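Putative sugar binding protein (Salmonella enterica subsp. enterica serovar Typhimurium, PDB 3KNZ) probably binds phosphorylated sugars or related carbohydrate derivatives through its sugar isomerase (SIS) folds, although its actual substrate and reaction remain unestablished. Local coordinates at residues G64-R69 with T233-V238; Q73-L78 with Q181-E186; T165-M170 with A325-I330; L192-K197 with V319-F324. One frame throughout, in Å; residues are numbered along the deposited sequence.

Contact 1. Residues G64-R69 with T233-V238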
loop_
_atom_site.group_PDB
_atom_site.type_symbol
_atom_site.label_atom_id
_atom_site.label_comp_id
_atom_site.label_asym_id
_atom_site.label_seq_id
_atom_site.Cartn_x
_atom_site.Cartn_y
_atom_site.Cartn_z
ATOM N N GLY A 64 3.407 -10.656 -5.236
ATOM C CA GLY A 64 2.999 -11.502 -6.336
ATOM C C GLY A 64 1.663 -11.048 -6.882
ATOM O O GLY A 64 1.436 -11.080 -8.097
ATOM N N ALA A 65 0.777 -10.631 -5.980
ATOM C CA ALA A 65 -0.538 -10.116 -6.360
ATOM C C ALA A 65 -0.381 -8.814 -7.130
ATOM O O ALA A 65 -1.004 -8.622 -8.174
ATOM C CB ALA A 65 -1.414 -9.898 -5.131
ATOM N N LEU A 66 0.450 -7.911 -6.625
ATOM C CA LEU A 66 0.670 -6.645 -7.324
ATOM C C LEU A 66 1.172 -6.905 -8.751
ATOM O O LEU A 66 0.668 -6.322 -9.722
ATOM C CB LEU A 66 1.661 -5.756 -6.562
ATOM C CG LEU A 66 1.169 -5.166 -5.231
ATOM C CD1 LEU A 66 2.315 -4.506 -4.470
ATOM C CD2 LEU A 66 0.021 -4.183 -5.466
ATOM N N THR A 67 2.147 -7.803 -8.863
ATOM C CA THR A 67 2.775 -8.143 -10.138
ATOM C C THR A 67 1.803 -8.712 -11.191
ATOM O O THR A 67 1.920 -8.399 -12.377
ATOM C CB THR A 67 3.961 -9.115 -9.891
ATOM O OG1 THR A 67 5.008 -8.412 -9.206
ATOM C CG2 THR A 67 4.514 -9.681 -11.196
ATOM N N ALA A 68 0.837 -9.516 -10.753
ATOM C CA ALA A 68 -0.131 -10.143 -11.667
ATOM C C ALA A 68 -1.449 -9.371 -11.862
ATOM O O ALA A 68 -2.275 -9.755 -12.696
ATOM C CB ALA A 68 -0.442 -11.581 -11.183
ATOM N N ARG A 69 -1.649 -8.292 -11.115
ATOM C CA ARG A 69 -2.918 -7.559 -11.176
ATOM C C ARG A 69 -3.399 -7.252 -12.604
ATOM O O ARG A 69 -4.492 -7.665 -13.000
ATOM C CB ARG A 69 -2.843 -6.266 -10.348
ATOM C CG ARG A 69 -4.204 -5.578 -10.136
ATOM C CD ARG A 69 -4.097 -4.336 -9.244
ATOM N NE ARG A 69 -3.416 -3.229 -9.916
ATOM C CZ ARG A 69 -4.040 -2.240 -10.561
ATOM N NH1 ARG A 69 -5.365 -2.195 -10.615
ATOM N NH2 ARG A 69 -3.340 -1.276 -11.147
ATOM N N THR A 233 4.652 -0.569 -14.120
ATOM C CA THR A 233 4.553 -1.957 -14.574
ATOM C C THR A 233 5.478 -2.952 -13.859
ATOM O O THR A 233 5.349 -4.164 -14.052
ATOM C CB THR A 233 4.829 -2.042 -16.064
ATOM O OG1 THR A 233 6.074 -1.390 -16.338
ATOM C CG2 THR A 233 3.711 -1.372 -16.844
ATOM N N LEU A 234 6.410 -2.456 -13.050
ATOM C CA LEU A 234 7.313 -3.329 -12.301
ATOM C C LEU A 234 7.306 -2.996 -10.799
ATOM O O LEU A 234 8.277 -3.254 -10.082
ATOM C CB LEU A 234 8.738 -3.247 -12.873
ATOM C CG LEU A 234 8.931 -3.798 -14.291
ATOM C CD1 LEU A 234 10.358 -3.580 -14.780
ATOM C CD2 LEU A 234 8.570 -5.276 -14.343
ATOM N N PHE A 235 6.204 -2.427 -10.321
ATOM C CA PHE A 235 6.119 -2.046 -8.923
ATOM C C PHE A 235 6.216 -3.274 -8.024
ATOM O O PHE A 235 6.941 -3.266 -7.031
ATOM C CB PHE A 235 4.850 -1.242 -8.649
ATOM C CG PHE A 235 4.706 -0.814 -7.217
ATOM C CD1 PHE A 235 5.586 0.102 -6.666
ATOM C CD2 PHE A 235 3.684 -1.319 -6.424
ATOM C CE1 PHE A 235 5.464 0.508 -5.347
ATOM C CE2 PHE A 235 3.547 -0.905 -5.110
ATOM C CZ PHE A 235 4.449 0.007 -4.571
ATOM N N GLY A 236 5.500 -4.336 -8.379
ATOM C CA GLY A 236 5.557 -5.578 -7.603
ATOM C C GLY A 236 6.978 -6.112 -7.522
ATOM O O GLY A 236 7.392 -6.650 -6.490
ATOM N N THR A 237 7.723 -5.934 -8.616
ATOM C CA THR A 237 9.109 -6.374 -8.728
ATOM C C THR A 237 10.063 -5.681 -7.759
ATOM O O THR A 237 10.847 -6.346 -7.089
ATOM C CB THR A 237 9.639 -6.125 -10.142
ATOM O OG1 THR A 237 8.766 -6.750 -11.091
ATOM C CG2 THR A 237 11.065 -6.660 -10.288
ATOM N N VAL A 238 10.017 -4.352 -7.706
ATOM C CA VAL A 238 10.894 -3.591 -6.792
ATOM C C VAL A 238 10.452 -3.740 -5.334
ATOM O O VAL A 238 11.276 -3.641 -4.432
ATOM C CB VAL A 238 11.025 -2.082 -7.173
ATOM C CG1 VAL A 238 11.653 -1.941 -8.573
ATOM C CG2 VAL A 238 9.691 -1.371 -7.105
HETATM O O HOH W 1 3.358 -4.424 -10.302
HETATM O O HOH W 2 3.701 -6.296 -12.620
HETATM O O HOH W 3 5.932 -6.070 -11.021
#
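Leu66, Gly236 and Thr67 carry most of this buried contact, in which helix 59-76, in the SIS domain, meets the start of helix 235-249, which follows strand 225-230 of the other parallel sheet. With no side chain on Gly236, the two backbones come close: the CA atoms of Thr67 and Gly236 are 4.6 Å apart. Leu66 lays its CB 4.0 Å from Gly236 CA and sends CD1 obliquely against the Phe235 ring, 3.9 Å from CE2. Phe235 reaches that methyl because its CG stands anti to the backbone N (chi1 -180°), which swings the ring back toward the other helix. Beyond it, Phe86 of the second subunit meets the same ring edge-to-face, and Met87 of that subunit packs on Leu66.

No direct hydrogen bond joins the segments; the polar links run through water. One water accepts from Gly236 N at 2.9 Å and donates weakly to Leu66 O, so the first turn of helix 235-249 is tied to a carbonyl of the other helix. The Thr67 hydroxyl is hydrogen-bonded to Tyr162 OH, and OG1 lies 3.3 Å from Gly236 CA. A further water sits between the two threonines, 3.1 Å from Thr67 OG1 and 2.9 Å from Thr237 OG1.

Contact 2. Residues Q73-L78 with Q181-E186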
loop_
_atom_site.group_PDB
_atom_site.type_symbol
_atom_site.label_atom_id
_atom_site.label_comp_id
_atom_site.label_asym_id
_atom_site.label_seq_id
_atom_site.Cartn_x
_atom_site.Cartn_y
_atom_site.Cartn_z
ATOM N N GLN A 73 -6.722 -8.613 -14.582
ATOM C CA GLN A 73 -7.824 -7.739 -14.966
ATOM C C GLN A 73 -8.210 -7.987 -16.398
ATOM O O GLN A 73 -9.374 -8.186 -16.712
ATOM C CB GLN A 73 -7.428 -6.273 -14.889
ATOM C CG GLN A 73 -7.320 -5.683 -13.526
ATOM C CD GLN A 73 -6.928 -4.227 -13.602
ATOM O OE1 GLN A 73 -7.714 -3.344 -13.249
ATOM N NE2 GLN A 73 -5.730 -3.962 -14.117
ATOM N N ARG A 74 -7.209 -7.960 -17.263
ATOM C CA ARG A 74 -7.418 -8.109 -18.692
ATOM C C ARG A 74 -8.120 -9.410 -19.051
ATOM O O ARG A 74 -9.167 -9.399 -19.700
ATOM C CB ARG A 74 -6.070 -8.028 -19.414
ATOM C CG ARG A 74 -6.154 -7.967 -20.931
ATOM C CD ARG A 74 -4.764 -7.845 -21.511
ATOM N NE ARG A 74 -4.094 -6.669 -20.976
ATOM C CZ ARG A 74 -2.775 -6.521 -20.901
ATOM N NH1 ARG A 74 -1.961 -7.490 -21.303
ATOM N NH2 ARG A 74 -2.263 -5.407 -20.394
ATOM N N TRP A 75 -7.561 -10.526 -18.597
ATOM C CA TRP A 75 -8.080 -11.835 -18.974
ATOM C C TRP A 75 -9.278 -12.332 -18.177
ATOM O O TRP A 75 -9.999 -13.212 -18.640
ATOM C CB TRP A 75 -6.946 -12.853 -19.000
ATOM C CG TRP A 75 -5.983 -12.539 -20.102
ATOM C CD1 TRP A 75 -4.697 -12.107 -19.978
ATOM C CD2 TRP A 75 -6.259 -12.572 -21.511
ATOM N NE1 TRP A 75 -4.145 -11.901 -21.222
ATOM C CE2 TRP A 75 -5.084 -12.179 -22.176
ATOM C CE3 TRP A 75 -7.382 -12.920 -22.273
ATOM C CZ2 TRP A 75 -4.998 -12.122 -23.560
ATOM C CZ3 TRP A 75 -7.296 -12.859 -23.647
ATOM C CH2 TRP A 75 -6.115 -12.463 -24.276
ATOM N N CYS A 76 -9.497 -11.777 -16.992
ATOM C CA CYS A 76 -10.690 -12.114 -16.216
ATOM C C CYS A 76 -11.821 -11.187 -16.641
ATOM O O CYS A 76 -12.990 -11.514 -16.485
ATOM C CB CYS A 76 -10.437 -11.973 -14.719
ATOM S SG CYS A 76 -9.257 -13.168 -14.061
ATOM N N ALA A 77 -11.457 -10.029 -17.188
ATOM C CA ALA A 77 -12.430 -9.040 -17.646
ATOM C C ALA A 77 -13.232 -8.509 -16.466
ATOM O O ALA A 77 -14.385 -8.138 -16.601
ATOM C CB ALA A 77 -13.347 -9.646 -18.692
ATOM N N LEU A 78 -12.597 -8.481 -15.302
ATOM C CA LEU A 78 -13.215 -8.003 -14.070
ATOM C C LEU A 78 -12.234 -7.118 -13.329
ATOM O O LEU A 78 -11.022 -7.191 -13.557
ATOM C CB LEU A 78 -13.581 -9.175 -13.153
ATOM C CG LEU A 78 -14.723 -10.098 -13.568
ATOM C CD1 LEU A 78 -14.815 -11.286 -12.622
ATOM C CD2 LEU A 78 -16.029 -9.322 -13.601
ATOM N N GLN A 181 -15.111 -18.133 -22.892
ATOM C CA GLN A 181 -14.873 -18.123 -24.335
ATOM C C GLN A 181 -14.286 -16.816 -24.881
ATOM O O GLN A 181 -14.696 -16.342 -25.944
ATOM C CB GLN A 181 -16.151 -18.502 -25.092
ATOM C CG GLN A 181 -16.663 -19.905 -24.758
ATOM C CD GLN A 181 -17.726 -20.389 -25.728
ATOM O OE1 GLN A 181 -18.020 -19.729 -26.728
ATOM N NE2 GLN A 181 -18.299 -21.556 -25.447
ATOM N N ARG A 182 -13.327 -16.251 -24.150
ATOM C CA ARG A 182 -12.642 -15.026 -24.577
ATOM C C ARG A 182 -11.163 -15.283 -24.864
ATOM O O ARG A 182 -10.395 -14.351 -25.085
ATOM C CB ARG A 182 -12.788 -13.918 -23.531
ATOM C CG ARG A 182 -14.197 -13.335 -23.432
ATOM C CD ARG A 182 -14.299 -12.233 -22.378
ATOM N NE ARG A 182 -13.994 -12.734 -21.038
ATOM C CZ ARG A 182 -12.801 -12.668 -20.450
ATOM N NH1 ARG A 182 -11.768 -12.103 -21.066
ATOM N NH2 ARG A 182 -12.646 -13.169 -19.231
ATOM N N LEU A 183 -10.774 -16.554 -24.858
ATOM C CA LEU A 183 -9.398 -16.956 -25.148
ATOM C C LEU A 183 -9.435 -18.188 -26.052
ATOM O O LEU A 183 -9.619 -19.308 -25.569
ATOM C CB LEU A 183 -8.648 -17.294 -23.856
ATOM C CG LEU A 183 -7.194 -17.756 -23.995
ATOM C CD1 LEU A 183 -6.292 -16.600 -24.402
ATOM C CD2 LEU A 183 -6.704 -18.372 -22.697
ATOM N N ASP A 184 -9.274 -17.995 -27.357
ATOM C CA ASP A 184 -9.299 -19.137 -28.265
ATOM C C ASP A 184 -7.950 -19.874 -28.277
ATOM O O ASP A 184 -6.997 -19.470 -27.597
ATOM C CB ASP A 184 -9.768 -18.732 -29.677
ATOM C CG ASP A 184 -8.828 -17.758 -30.367
ATOM O OD1 ASP A 184 -7.619 -17.741 -30.041
ATOM O OD2 ASP A 184 -9.306 -17.024 -31.265
ATOM N N GLY A 185 -7.896 -20.966 -29.034
ATOM C CA GLY A 185 -6.703 -21.794 -29.134
ATOM C C GLY A 185 -5.456 -21.038 -29.530
ATOM O O GLY A 185 -4.404 -21.230 -28.933
ATOM N N GLU A 186 -5.560 -20.183 -30.539
ATOM C CA GLU A 186 -4.398 -19.424 -30.995
ATOM C C GLU A 186 -3.847 -18.482 -29.932
ATOM O O GLU A 186 -2.637 -18.380 -29.762
ATOM C CB GLU A 186 -4.718 -18.618 -32.241
ATOM C CG GLU A 186 -4.969 -19.448 -33.444
ATOM C CD GLU A 186 -4.807 -18.652 -34.708
ATOM O OE1 GLU A 186 -5.457 -19.009 -35.710
ATOM O OE2 GLU A 186 -4.031 -17.666 -34.692
#
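The guanidinium of Arg182 lies with one face on Ala77, whose CB sits over its centre 3.5 Å from CZ, while its edge is turned to the backbone carbonyl of Trp75. The Trp75 indole has Leu183 CD1 over one face, 3.9 Å from CZ3, and the carbonyl O of Arg182 at its edge, close to the ring plane. Arg74 CD lies over the rim of the opposite face.

The polar part is a two-pronged grip on one oxygen. Arg182 NH2 donates to Trp75 O at 2.7 Å with an angle of 157° at the hydrogen, and NH1 adds a weak bond to the same atom. The acceptor lies almost in the guanidinium plane, but the donor NH2 stands above the carbonyl plane of Trp75. A bend at chi3 (-62°) turns the head of the arginine back onto this carbonyl. The grip falls where helix 59-76 ends, with Ala77 leaving helical geometry at positive phi; a cation there probably suits the negative end of the helix dipole. Gln180 OE1 takes another bond from NH2 and helps fix the group.

Gln181 closes helix 161-179 with a Schellman motif, and Asp184 is the N-cap of helix 185-215. The contact thus ties this helix-to-helix turn to the end of helix 59-76, with Trp75 packed on Ala173, Ala177 and Leu191, and Cys76 on Ile53 of strand 52-56.

Contact 3. Residues T165-M170 with A325-I330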
loop_
_atom_site.group_PDB
_atom_site.type_symbol
_atom_site.label_atom_id
_atom_site.label_comp_id
_atom_site.label_asym_id
_atom_site.label_seq_id
_atom_site.Cartn_x
_atom_site.Cartn_y
_atom_site.Cartn_z
ATOM N N THR A 165 4.059 -18.221 -7.759
ATOM C CA THR A 165 2.803 -17.605 -7.329
ATOM C C THR A 165 2.283 -16.688 -8.413
ATOM O O THR A 165 1.098 -16.714 -8.726
ATOM C CB THR A 165 2.961 -16.830 -6.010
ATOM O OG1 THR A 165 3.433 -17.724 -4.999
ATOM C CG2 THR A 165 1.630 -16.218 -5.566
ATOM N N VAL A 166 3.172 -15.892 -8.992
ATOM C CA VAL A 166 2.781 -14.995 -10.067
ATOM C C VAL A 166 2.277 -15.817 -11.248
ATOM O O VAL A 166 1.281 -15.460 -11.867
ATOM C CB VAL A 166 3.942 -14.073 -10.519
ATOM C CG1 VAL A 166 3.561 -13.313 -11.806
ATOM C CG2 VAL A 166 4.334 -13.104 -9.382
ATOM N N LEU A 167 2.946 -16.923 -11.555
ATOM C CA LEU A 167 2.499 -17.764 -12.667
ATOM C C LEU A 167 1.150 -18.420 -12.355
ATOM O O LEU A 167 0.264 -18.471 -13.212
ATOM C CB LEU A 167 3.545 -18.821 -13.024
ATOM C CG LEU A 167 3.137 -19.751 -14.171
ATOM C CD1 LEU A 167 2.709 -18.945 -15.394
ATOM C CD2 LEU A 167 4.257 -20.739 -14.516
ATOM N N ASN A 168 1.002 -18.902 -11.124
ATOM C CA ASN A 168 -0.243 -19.527 -10.671
ATOM C C ASN A 168 -1.415 -18.564 -10.903
ATOM O O ASN A 168 -2.412 -18.929 -11.523
ATOM C CB ASN A 168 -0.146 -19.903 -9.184
ATOM C CG ASN A 168 -1.044 -21.064 -8.809
ATOM O OD1 ASN A 168 -1.014 -22.110 -9.451
ATOM N ND2 ASN A 168 -1.811 -20.902 -7.738
ATOM N N LEU A 169 -1.277 -17.328 -10.424
ATOM C CA LEU A 169 -2.300 -16.284 -10.614
ATOM C C LEU A 169 -2.623 -16.022 -12.086
ATOM O O LEU A 169 -3.782 -15.806 -12.445
ATOM C CB LEU A 169 -1.845 -14.970 -9.976
ATOM C CG LEU A 169 -1.930 -14.844 -8.459
ATOM C CD1 LEU A 169 -0.957 -13.801 -7.941
ATOM C CD2 LEU A 169 -3.365 -14.535 -8.016
HETATM N N MSE A 170 -1.594 -16.018 -12.929
HETATM C CA MSE A 170 -1.773 -15.778 -14.370
HETATM C C MSE A 170 -2.501 -16.932 -15.055
HETATM O O MSE A 170 -3.302 -16.718 -15.973
HETATM C CB MSE A 170 -0.429 -15.507 -15.050
HETATM C CG MSE A 170 0.171 -14.150 -14.697
HETATM SE SE MSE A 170 1.864 -13.843 -15.558
HETATM C CE MSE A 170 2.102 -11.960 -15.131
ATOM N N ALA A 325 7.800 -10.030 -18.644
ATOM C CA ALA A 325 9.111 -9.528 -18.234
ATOM C C ALA A 325 9.226 -9.505 -16.701
ATOM O O ALA A 325 10.319 -9.407 -16.149
ATOM C CB ALA A 325 9.351 -8.144 -18.805
ATOM N N VAL A 326 8.097 -9.596 -16.012
ATOM C CA VAL A 326 8.117 -9.599 -14.554
ATOM C C VAL A 326 8.940 -10.781 -14.012
ATOM O O VAL A 326 9.544 -10.688 -12.941
ATOM C CB VAL A 326 6.687 -9.595 -13.959
ATOM C CG1 VAL A 326 5.945 -8.332 -14.394
ATOM C CG2 VAL A 326 5.927 -10.844 -14.368
ATOM N N PHE A 327 8.986 -11.881 -14.759
ATOM C CA PHE A 327 9.764 -13.047 -14.344
ATOM C C PHE A 327 11.278 -12.825 -14.526
ATOM O O PHE A 327 12.094 -13.545 -13.948
ATOM C CB PHE A 327 9.332 -14.289 -15.137
ATOM C CG PHE A 327 7.875 -14.670 -14.962
ATOM C CD1 PHE A 327 7.436 -15.297 -13.804
ATOM C CD2 PHE A 327 6.960 -14.452 -15.975
ATOM C CE1 PHE A 327 6.109 -15.667 -13.649
ATOM C CE2 PHE A 327 5.632 -14.823 -15.826
ATOM C CZ PHE A 327 5.207 -15.424 -14.659
ATOM N N GLU A 328 11.647 -11.833 -15.336
ATOM C CA GLU A 328 13.054 -11.532 -15.623
ATOM C C GLU A 328 13.668 -10.496 -14.699
ATOM O O GLU A 328 14.739 -10.719 -14.135
ATOM C CB GLU A 328 13.225 -11.003 -17.056
ATOM C CG GLU A 328 13.029 -12.010 -18.178
ATOM C CD GLU A 328 13.300 -11.400 -19.547
ATOM O OE1 GLU A 328 14.272 -11.819 -20.209
ATOM O OE2 GLU A 328 12.568 -10.477 -19.949
ATOM N N TYR A 329 13.009 -9.345 -14.572
ATOM C CA TYR A 329 13.562 -8.236 -13.784
ATOM C C TYR A 329 13.727 -8.467 -12.267
ATOM O O TYR A 329 14.452 -7.722 -11.614
ATOM C CB TYR A 329 12.789 -6.941 -14.076
ATOM C CG TYR A 329 13.093 -6.386 -15.451
ATOM C CD1 TYR A 329 14.207 -5.584 -15.660
ATOM C CD2 TYR A 329 12.286 -6.677 -16.543
ATOM C CE1 TYR A 329 14.507 -5.077 -16.917
ATOM C CE2 TYR A 329 12.577 -6.170 -17.806
ATOM C CZ TYR A 329 13.694 -5.373 -17.983
ATOM O OH TYR A 329 14.010 -4.864 -19.222
ATOM N N ILE A 330 13.081 -9.483 -11.702
ATOM C CA ILE A 330 13.242 -9.767 -10.265
ATOM C C ILE A 330 14.517 -10.579 -9.996
ATOM O O ILE A 330 15.041 -10.583 -8.877
ATOM C CB ILE A 330 12.029 -10.544 -9.694
ATOM C CG1 ILE A 330 12.169 -10.756 -8.175
ATOM C CG2 ILE A 330 11.893 -11.890 -10.384
ATOM C CD1 ILE A 330 12.398 -9.475 -7.356
#
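Phe327 drives its ring into the side of helix 165-170, where Val166, Leu167 and the selenomethionine Met170 receive it. Val166 CG1 lies 3.9 Å from Phe327 CZ, approaching the ring obliquely, and Leu167 CB is 4.1 Å from Phe327 CE1. Leu167 also brings its backbone N to the ring edge, close to the plane. The selenium of Met170 comes within 3.8 Å of Phe327 CZ and stands 69° off the ring normal, an oblique Met-aromatic contact. The Met170 chain, extended beyond CG, runs alongside the Phe327 side chain but points the other way, and its terminal CE meets Val326 CG2 tip to tip at 4.1 Å.

The two helix segments run nearly antiparallel, 170° between their directions, with axes 12.0 Å apart, a gap filled by these apolar side chains without a hydrogen bond between them. The chain holds two five-stranded parallel sheets of the same strand order, 2-1-3-4-5, as in SIS proteins; the contact packs helix 161-179, after strand 144-145, against helix 326-339, after strand 314-315.

Further out, Phe199 of helix 185-215 meets the Phe327 ring edge-to-face and also touches Leu167, while Thr67 of helix 59-76 packs against both valines. On the far side of helix 326-339, Glu328 receives the backbone N-H groups of Val319 and Asn320 with its two carboxylate oxygens. Ala325 O accepts from both Glu328 N and Tyr329 N.

Contact 4. Residues L192-K197 with V319-F324; sequences LLRMEK and VNDEDF
Arg194, on helix 185-215, centres a salt-bridge network with three acidic side chains, Asp321, Glu322 and Asp323, in a loop whose Asp321 forms an Asx turn. Arg194 NH1 is 2.9 Å from Asp321 OD1 and also reaches OD2; both are weak as hydrogen bonds, the first bent to 117°, though guanidinium and carboxylate lie nearly coplanar, 7° apart. The bond from Arg194 NH1 to Asp323 OD2, 3.3 Å, is the one that is not weak, meeting that oxygen on its anti side; Asp323 OD1 is engaged by Arg74. Glu322 OE2 lies well out of the guanidinium plane and contributes charge alone. The shared cation probably favours the ionised form of the three acids.

Aromatic contacts lie beneath the charges. The Phe324 ring is sandwiched, with Asp323 CB over the centre of one face and CG of the selenomethionine Met195 over the other, 3.6 Å from the centroid, a CH-pi contact. Arg194 CB touches the ring edge, and Phe324 CE2 lies under one face of the guanidinium. Met195 keeps its chain extended beyond CG (chi2 172°), which carries the selenium obliquely past the ring and its CE to Phe324 CE1.

Backbone bonds set the carboxylate of Asp321 in place. Its OD1 takes Asp323 N through its anti lone pair at 2.8 Å, and Phe324 N from above the carboxylate plane at 3.1 Å.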
loop_
_atom_site.group_PDB
_atom_site.type_symbol
_atom_site.label_atom_id
_atom_site.label_comp_id
_atom_site.label_asym_id
_atom_site.label_seq_id
_atom_site.Cartn_x
_atom_site.Cartn_y
_atom_site.Cartn_z
ATOM N N LEU A 192 1.241 -19.062 -24.180
ATOM C CA LEU A 192 2.122 -20.100 -23.651
ATOM C C LEU A 192 3.501 -20.006 -24.311
ATOM O O LEU A 192 4.517 -20.139 -23.624
ATOM C CB LEU A 192 1.500 -21.501 -23.784
ATOM C CG LEU A 192 0.240 -21.748 -22.929
ATOM C CD1 LEU A 192 -0.284 -23.168 -23.125
ATOM C CD2 LEU A 192 0.482 -21.481 -21.440
ATOM N N LEU A 193 3.541 -19.779 -25.628
ATOM C CA LEU A 193 4.817 -19.548 -26.325
ATOM C C LEU A 193 5.611 -18.464 -25.608
ATOM O O LEU A 193 6.777 -18.654 -25.245
ATOM C CB LEU A 193 4.595 -19.076 -27.762
ATOM C CG LEU A 193 4.792 -20.040 -28.918
ATOM C CD1 LEU A 193 4.197 -19.503 -30.228
ATOM C CD2 LEU A 193 6.276 -20.278 -29.064
ATOM N N ARG A 194 4.967 -17.318 -25.422
ATOM C CA ARG A 194 5.604 -16.184 -24.784
ATOM C C ARG A 194 6.140 -16.529 -23.400
ATOM O O ARG A 194 7.291 -16.227 -23.090
ATOM C CB ARG A 194 4.648 -14.990 -24.730
ATOM C CG ARG A 194 4.377 -14.374 -26.104
ATOM C CD ARG A 194 3.928 -12.937 -25.959
ATOM N NE ARG A 194 2.506 -12.779 -25.697
ATOM C CZ ARG A 194 1.979 -11.811 -24.952
ATOM N NH1 ARG A 194 2.748 -10.953 -24.286
ATOM N NH2 ARG A 194 0.664 -11.753 -24.813
HETATM N N MSE A 195 5.313 -17.172 -22.580
HETATM C CA MSE A 195 5.736 -17.563 -21.237
HETATM C C MSE A 195 6.935 -18.483 -21.333
HETATM O O MSE A 195 7.928 -18.297 -20.632
HETATM C CB MSE A 195 4.602 -18.255 -20.476
HETATM C CG MSE A 195 3.473 -17.316 -20.057
HETATM SE SE MSE A 195 1.967 -18.285 -19.331
HETATM C CE MSE A 195 0.746 -16.820 -19.037
ATOM N N GLU A 196 6.828 -19.467 -22.221
ATOM C CA GLU A 196 7.881 -20.442 -22.454
ATOM C C GLU A 196 9.165 -19.773 -22.966
ATOM O O GLU A 196 10.263 -20.168 -22.589
ATOM C CB GLU A 196 7.386 -21.487 -23.454
ATOM C CG GLU A 196 8.383 -22.581 -23.773
ATOM C CD GLU A 196 7.939 -23.474 -24.923
ATOM O OE1 GLU A 196 7.167 -23.025 -25.803
ATOM O OE2 GLU A 196 8.383 -24.637 -24.958
ATOM N N LYS A 197 9.040 -18.772 -23.826
ATOM C CA LYS A 197 10.226 -18.096 -24.324
ATOM C C LYS A 197 10.927 -17.365 -23.174
ATOM O O LYS A 197 12.149 -17.452 -23.035
ATOM C CB LYS A 197 9.886 -17.126 -25.452
ATOM C CG LYS A 197 11.112 -16.478 -26.102
ATOM C CD LYS A 197 10.718 -15.502 -27.197
ATOM C CE LYS A 197 11.921 -14.770 -27.769
ATOM N NZ LYS A 197 11.520 -13.731 -28.764
ATOM N N VAL A 319 14.103 -10.432 -22.750
ATOM C CA VAL A 319 13.029 -10.735 -23.679
ATOM C C VAL A 319 12.080 -9.533 -23.684
ATOM O O VAL A 319 11.533 -9.171 -24.723
ATOM C CB VAL A 319 12.291 -12.042 -23.289
ATOM C CG1 VAL A 319 11.004 -12.218 -24.086
ATOM C CG2 VAL A 319 13.211 -13.241 -23.480
ATOM N N ASN A 320 11.916 -8.895 -22.524
ATOM C CA ASN A 320 11.058 -7.698 -22.381
ATOM C C ASN A 320 9.603 -7.832 -22.806
ATOM O O ASN A 320 9.007 -6.878 -23.300
ATOM C CB ASN A 320 11.676 -6.471 -23.070
ATOM C CG ASN A 320 12.385 -5.546 -22.101
ATOM O OD1 ASN A 320 12.451 -5.800 -20.900
ATOM N ND2 ASN A 320 12.888 -4.446 -22.616
ATOM N N ASP A 321 9.031 -9.010 -22.600
ATOM C CA ASP A 321 7.625 -9.227 -22.895
ATOM C C ASP A 321 6.844 -8.260 -22.002
ATOM O O ASP A 321 7.125 -8.170 -20.802
ATOM C CB ASP A 321 7.272 -10.677 -22.587
ATOM C CG ASP A 321 5.883 -11.043 -23.024
ATOM O OD1 ASP A 321 4.910 -10.469 -22.488
ATOM O OD2 ASP A 321 5.768 -11.945 -23.878
ATOM N N GLU A 322 5.887 -7.523 -22.568
ATOM C CA GLU A 322 5.134 -6.559 -21.757
ATOM C C GLU A 322 4.358 -7.210 -20.612
ATOM O O GLU A 322 4.032 -6.548 -19.635
ATOM C CB GLU A 322 4.184 -5.672 -22.585
ATOM C CG GLU A 322 3.027 -6.369 -23.247
ATOM C CD GLU A 322 3.425 -7.079 -24.517
ATOM O OE1 GLU A 322 4.618 -7.021 -24.878
ATOM O OE2 GLU A 322 2.541 -7.686 -25.160
ATOM N N ASP A 323 4.061 -8.498 -20.716
ATOM C CA ASP A 323 3.327 -9.166 -19.657
ATOM C C ASP A 323 4.240 -10.040 -18.801
ATOM O O ASP A 323 4.100 -10.079 -17.579
ATOM C CB ASP A 323 2.207 -10.033 -20.250
ATOM C CG ASP A 323 1.123 -9.214 -20.945
ATOM O OD1 ASP A 323 0.651 -8.216 -20.357
ATOM O OD2 ASP A 323 0.723 -9.587 -22.071
ATOM N N PHE A 324 5.206 -10.700 -19.433
ATOM C CA PHE A 324 6.011 -11.684 -18.719
ATOM C C PHE A 324 7.413 -11.257 -18.310
ATOM O O PHE A 324 8.123 -12.026 -17.663
ATOM C CB PHE A 324 6.038 -12.979 -19.530
ATOM C CG PHE A 324 4.679 -13.374 -20.048
ATOM C CD1 PHE A 324 3.614 -13.533 -19.170
ATOM C CD2 PHE A 324 4.461 -13.570 -21.400
ATOM C CE1 PHE A 324 2.346 -13.882 -19.636
ATOM C CE2 PHE A 324 3.202 -13.916 -21.868
ATOM C CZ PHE A 324 2.144 -14.078 -20.981
HETATM O O HOH W 4 8.314 -14.143 -23.819
#

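Contacts 1 and 3 form the buried centre, their own centres 8 Å apart, and both bring together helices from the two halves that carry the parallel sheets; between them Gly64 CA packs on Val166 CG2. Contact 3 is wholly apolar, whereas contact 1 uses water to bridge its backbone and hydroxyl groups. Contacts 2 and 4 lie farther out, only partly buried, and rely on arginines: one gripping a helix-end carbonyl, the other a set of carboxylates. Contacts 1 and 2 both reach the second subunit; contacts 3 and 4 do not. Helix 59-76 serves contacts 1 and 2, helix 185-215 contacts 2 and 4, and the Arg74-Asp323 salt bridge links the latter pair.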